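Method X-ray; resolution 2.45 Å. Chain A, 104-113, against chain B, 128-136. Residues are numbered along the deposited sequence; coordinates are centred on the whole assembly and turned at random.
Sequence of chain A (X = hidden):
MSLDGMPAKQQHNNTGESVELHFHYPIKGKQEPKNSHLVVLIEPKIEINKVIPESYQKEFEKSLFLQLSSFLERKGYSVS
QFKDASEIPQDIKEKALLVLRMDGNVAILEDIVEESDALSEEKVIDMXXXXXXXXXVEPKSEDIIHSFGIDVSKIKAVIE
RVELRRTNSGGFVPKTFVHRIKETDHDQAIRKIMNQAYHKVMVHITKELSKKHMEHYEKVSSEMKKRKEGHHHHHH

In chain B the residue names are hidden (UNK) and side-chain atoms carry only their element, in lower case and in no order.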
# COMPACT_ATOMS: atom_id res chain seq x y z
N GLY A 104 3.62 2.92 -8.77
CA GLY A 104 3.03 2.72 -7.46
C GLY A 104 1.70 2.00 -7.44
O GLY A 104 1.37 1.24 -8.36
N ASN A 105 0.94 2.22 -6.37
CA ASN A 105 -0.35 1.57 -6.21
C ASN A 105 -1.15 2.27 -5.20
O ASN A 105 -0.62 2.95 -4.30
CB ASN A 105 -0.20 0.08 -5.77
CG ASN A 105 0.08 -0.05 -4.30
OD1 ASN A 105 1.23 0.13 -3.86
ND2 ASN A 105 -0.96 -0.32 -3.51
N VAL A 106 -2.46 2.09 -5.33
CA VAL A 106 -3.40 2.56 -4.33
C VAL A 106 -4.44 1.48 -4.13
O VAL A 106 -4.92 0.88 -5.09
CB VAL A 106 -3.99 3.97 -4.65
CG1 VAL A 106 -4.76 3.97 -5.93
CG2 VAL A 106 -4.92 4.43 -3.51
N ALA A 107 -4.76 1.19 -2.88
CA ALA A 107 -5.72 0.17 -2.56
C ALA A 107 -6.68 0.74 -1.55
O ALA A 107 -6.31 1.58 -0.74
CB ALA A 107 -5.03 -1.05 -2.02
N ILE A 108 -7.92 0.29 -1.62
CA ILE A 108 -8.91 0.69 -0.65
C ILE A 108 -9.38 -0.55 0.17
O ILE A 108 -9.72 -1.61 -0.36
CB ILE A 108 -10.03 1.52 -1.31
CG1 ILE A 108 -9.43 2.88 -1.67
CG2 ILE A 108 -11.23 1.71 -0.38
CD1 ILE A 108 -10.18 3.70 -2.61
N LEU A 109 -9.29 -0.41 1.49
CA LEU A 109 -9.79 -1.40 2.43
C LEU A 109 -11.15 -0.95 2.91
O LEU A 109 -11.38 0.22 3.16
CB LEU A 109 -8.85 -1.54 3.60
CG LEU A 109 -7.56 -2.33 3.40
CD1 LEU A 109 -6.60 -1.67 2.40
CD2 LEU A 109 -6.90 -2.46 4.73
N GLU A 110 -12.05 -1.91 3.02
CA GLU A 110 -13.44 -1.63 3.33
C GLU A 110 -13.78 -2.13 4.71
O GLU A 110 -13.16 -3.10 5.18
CB GLU A 110 -14.37 -2.27 2.27
CG GLU A 110 -14.24 -1.56 0.92
CD GLU A 110 -15.13 -2.12 -0.17
OE1 GLU A 110 -15.66 -3.24 -0.01
OE2 GLU A 110 -15.30 -1.43 -1.20
N ASP A 111 -14.72 -1.44 5.36
CA ASP A 111 -15.39 -1.95 6.56
C ASP A 111 -14.44 -2.08 7.75
O ASP A 111 -14.26 -3.15 8.35
CB ASP A 111 -16.15 -3.27 6.27
CG ASP A 111 -17.37 -3.08 5.35
OD1 ASP A 111 -17.98 -1.99 5.34
OD2 ASP A 111 -17.73 -4.03 4.62
N ILE A 112 -13.82 -0.95 8.10
CA ILE A 112 -13.03 -0.84 9.31
C ILE A 112 -13.89 -0.02 10.28
O ILE A 112 -14.50 0.99 9.88
CB ILE A 112 -11.69 -0.11 9.03
CG1 ILE A 112 -10.96 -0.75 7.86
CG2 ILE A 112 -10.80 -0.14 10.22
CD1 ILE A 112 -9.53 -0.26 7.73
N VAL A 113 -13.94 -0.49 11.53
CA VAL A 113 -14.70 0.14 12.62
C VAL A 113 -13.80 0.97 13.54
O VAL A 113 -12.67 0.58 13.84
CB VAL A 113 -15.51 -0.94 13.43
CG1 VAL A 113 -16.02 -0.41 14.76
CG2 VAL A 113 -16.69 -1.48 12.59
N UNK B 128 7.68 -2.28 0.44
CA UNK B 128 6.27 -2.62 0.53
C UNK B 128 5.39 -1.42 0.77
O UNK B 128 5.82 -0.38 1.30
o UNK B 128 6.40 -3.04 2.97
c UNK B 128 6.04 -3.60 1.70
N UNK B 129 4.14 -1.57 0.39
CA UNK B 129 3.10 -0.74 0.94
C UNK B 129 2.08 -1.75 1.36
O UNK B 129 2.25 -2.96 1.12
c UNK B 129 2.55 0.23 -0.11
o UNK B 129 1.80 -0.47 -1.08
N UNK B 130 1.01 -1.30 1.97
CA UNK B 130 -0.07 -2.22 2.29
C UNK B 130 -0.49 -2.25 3.76
O UNK B 130 0.10 -1.60 4.62
N UNK B 131 -1.54 -3.01 4.02
CA UNK B 131 -2.22 -2.95 5.29
C UNK B 131 -3.05 -4.18 5.43
O UNK B 131 -3.61 -4.70 4.45
o UNK B 131 -5.02 -0.23 10.50
c UNK B 131 -3.12 -1.72 5.33
c UNK B 131 -3.60 -1.32 6.71
c UNK B 131 -4.53 -0.57 9.27
c UNK B 131 -5.31 -1.38 8.44
c UNK B 131 -4.85 -1.74 7.18
c UNK B 131 -2.81 -0.50 7.54
c UNK B 131 -3.27 -0.12 8.85
N UNK B 132 -3.13 -4.66 6.66
CA UNK B 132 -3.97 -5.80 6.98
C UNK B 132 -4.88 -5.44 8.10
O UNK B 132 -4.44 -4.97 9.14
c UNK B 132 -3.13 -7.00 7.41
c UNK B 132 -2.40 -9.27 6.73
c UNK B 132 -2.81 -7.91 6.24
c UNK B 132 -1.75 -7.31 5.37
N UNK B 133 -6.17 -5.70 7.88
CA UNK B 133 -7.18 -5.53 8.90
C UNK B 133 -7.81 -6.84 9.40
O UNK B 133 -8.18 -7.69 8.61
o UNK B 133 -8.76 -3.44 10.35
c UNK B 133 -8.27 -4.64 8.38
n UNK B 133 -10.39 -4.73 9.49
c UNK B 133 -9.17 -4.21 9.48
N UNK B 134 -7.95 -6.98 10.72
CA UNK B 134 -8.56 -8.17 11.28
C UNK B 134 -9.83 -7.76 12.00
O UNK B 134 -9.75 -7.06 12.99
c UNK B 134 -8.58 -11.06 12.47
c UNK B 134 -7.58 -8.80 12.28
c UNK B 134 -6.87 -10.27 14.10
c UNK B 134 -8.07 -9.87 13.25
N UNK B 135 -11.00 -8.15 11.49
CA UNK B 135 -12.27 -7.86 12.15
C UNK B 135 -12.74 -8.91 13.17
O UNK B 135 -12.60 -10.14 12.98
n UNK B 135 -13.98 -6.03 9.44
o UNK B 135 -12.65 -5.34 11.12
c UNK B 135 -13.37 -7.60 11.14
c UNK B 135 -13.30 -6.23 10.57
N UNK B 136 -13.29 -8.38 14.25
CA UNK B 136 -13.86 -9.15 15.32
C UNK B 136 -15.35 -9.00 15.11
O UNK B 136 -15.93 -7.92 15.31
c UNK B 136 -11.58 -9.62 18.09
c UNK B 136 -10.94 -8.23 16.23
c UNK B 136 -9.59 -8.42 16.53
c UNK B 136 -9.24 -9.21 17.61
c UNK B 136 -11.96 -8.81 17.01
c UNK B 136 -13.42 -8.59 16.69
c UNK B 136 -10.24 -9.82 18.40
O HOH W 1 -0.90 -0.74 -0.84

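Two strands from two copies of one protein run side by side in nearly the same direction, 6° apart, with axes no closer than 8.3 Å. At that spacing the strands meet through side chains, and in one place a side chain of chain B reaches the backbone of chain A.

Position 128 of chain B carries one carbon and one oxygen, and its CA-to-CB bond points away from chain A: a serine, B:Ser128, whose hydroxyl is hydrogen-bonded elsewhere in the structure.

Position 129 has the same two atoms but points toward chain A, and its oxygen lies 2.9 Å from OD1 of A:Asn105. One carbon and a hydroxyl make it B:Ser129. Its OG donates to that amide oxygen and also accepts from a water, which in turn accepts from A:Asn105 ND2; both water legs, to B:Ser129 OG and to A:Asn105 ND2, are 2.7 Å. The amide is thus read at both of its ends.

Position 130 has no side-chain atoms, so it is B:Gly130. Nothing of the facing stretch lies within 5.5 Å of where a CB would be; the backbone angles, 125/175, account for the glycine, since a CB there would jam against the preceding carbonyl oxygen.

Position 131 shows one carbon, then a six-carbon ring bearing an oxygen, which only tyrosine fits. In B:Tyr131, CD2 meets A:Leu109 CD2 at 3.3 Å, a tight approach at the ring edge, while CE2 lies 4.4 Å from A:Ile112 CD1.

Position 132 has four carbons forked at the second and points away, touching nothing of the facing stretch: B:Leu132.

Position 133 has two carbons, the second carrying one oxygen and one nitrogen, and points toward chain A. It is B:Asn133; its CB is 4.5 Å from A:Leu109 CD2 and its OD1 3.9 Å from A:Ile112 CG2.

Position 134 repeats the forked four-carbon pattern, out of reach of chain A: B:Leu134.

Position 135 again has two carbons ending in oxygen and nitrogen, the nitrogen 3.1 Å from the backbone O of A:Asp111. This is B:Asn135, whose ND2 donates to that O nearly straight, at 169°. Its OD1 accepts from B:Asn133 ND2 at 2.9 Å, tying the two amides together.

Position 136 is one carbon and a six-carbon ring without oxygen, out of reach of chain A: B:Phe136.

The rule is alternation. The CA-to-CB bonds of 129, 131, 133 and 135 point toward chain A; of the even positions, 128 and 132 point away, 134 and 136 are out of reach, and 130 has no side chain to point. The odd positions supply a hydroxyl–amide pair and its water at one end, an apolar patch between, and an amide-to-backbone bond at the other. The contact is modest, 320 Å² in all.

Chain B 128-136: SSGYLNLNF
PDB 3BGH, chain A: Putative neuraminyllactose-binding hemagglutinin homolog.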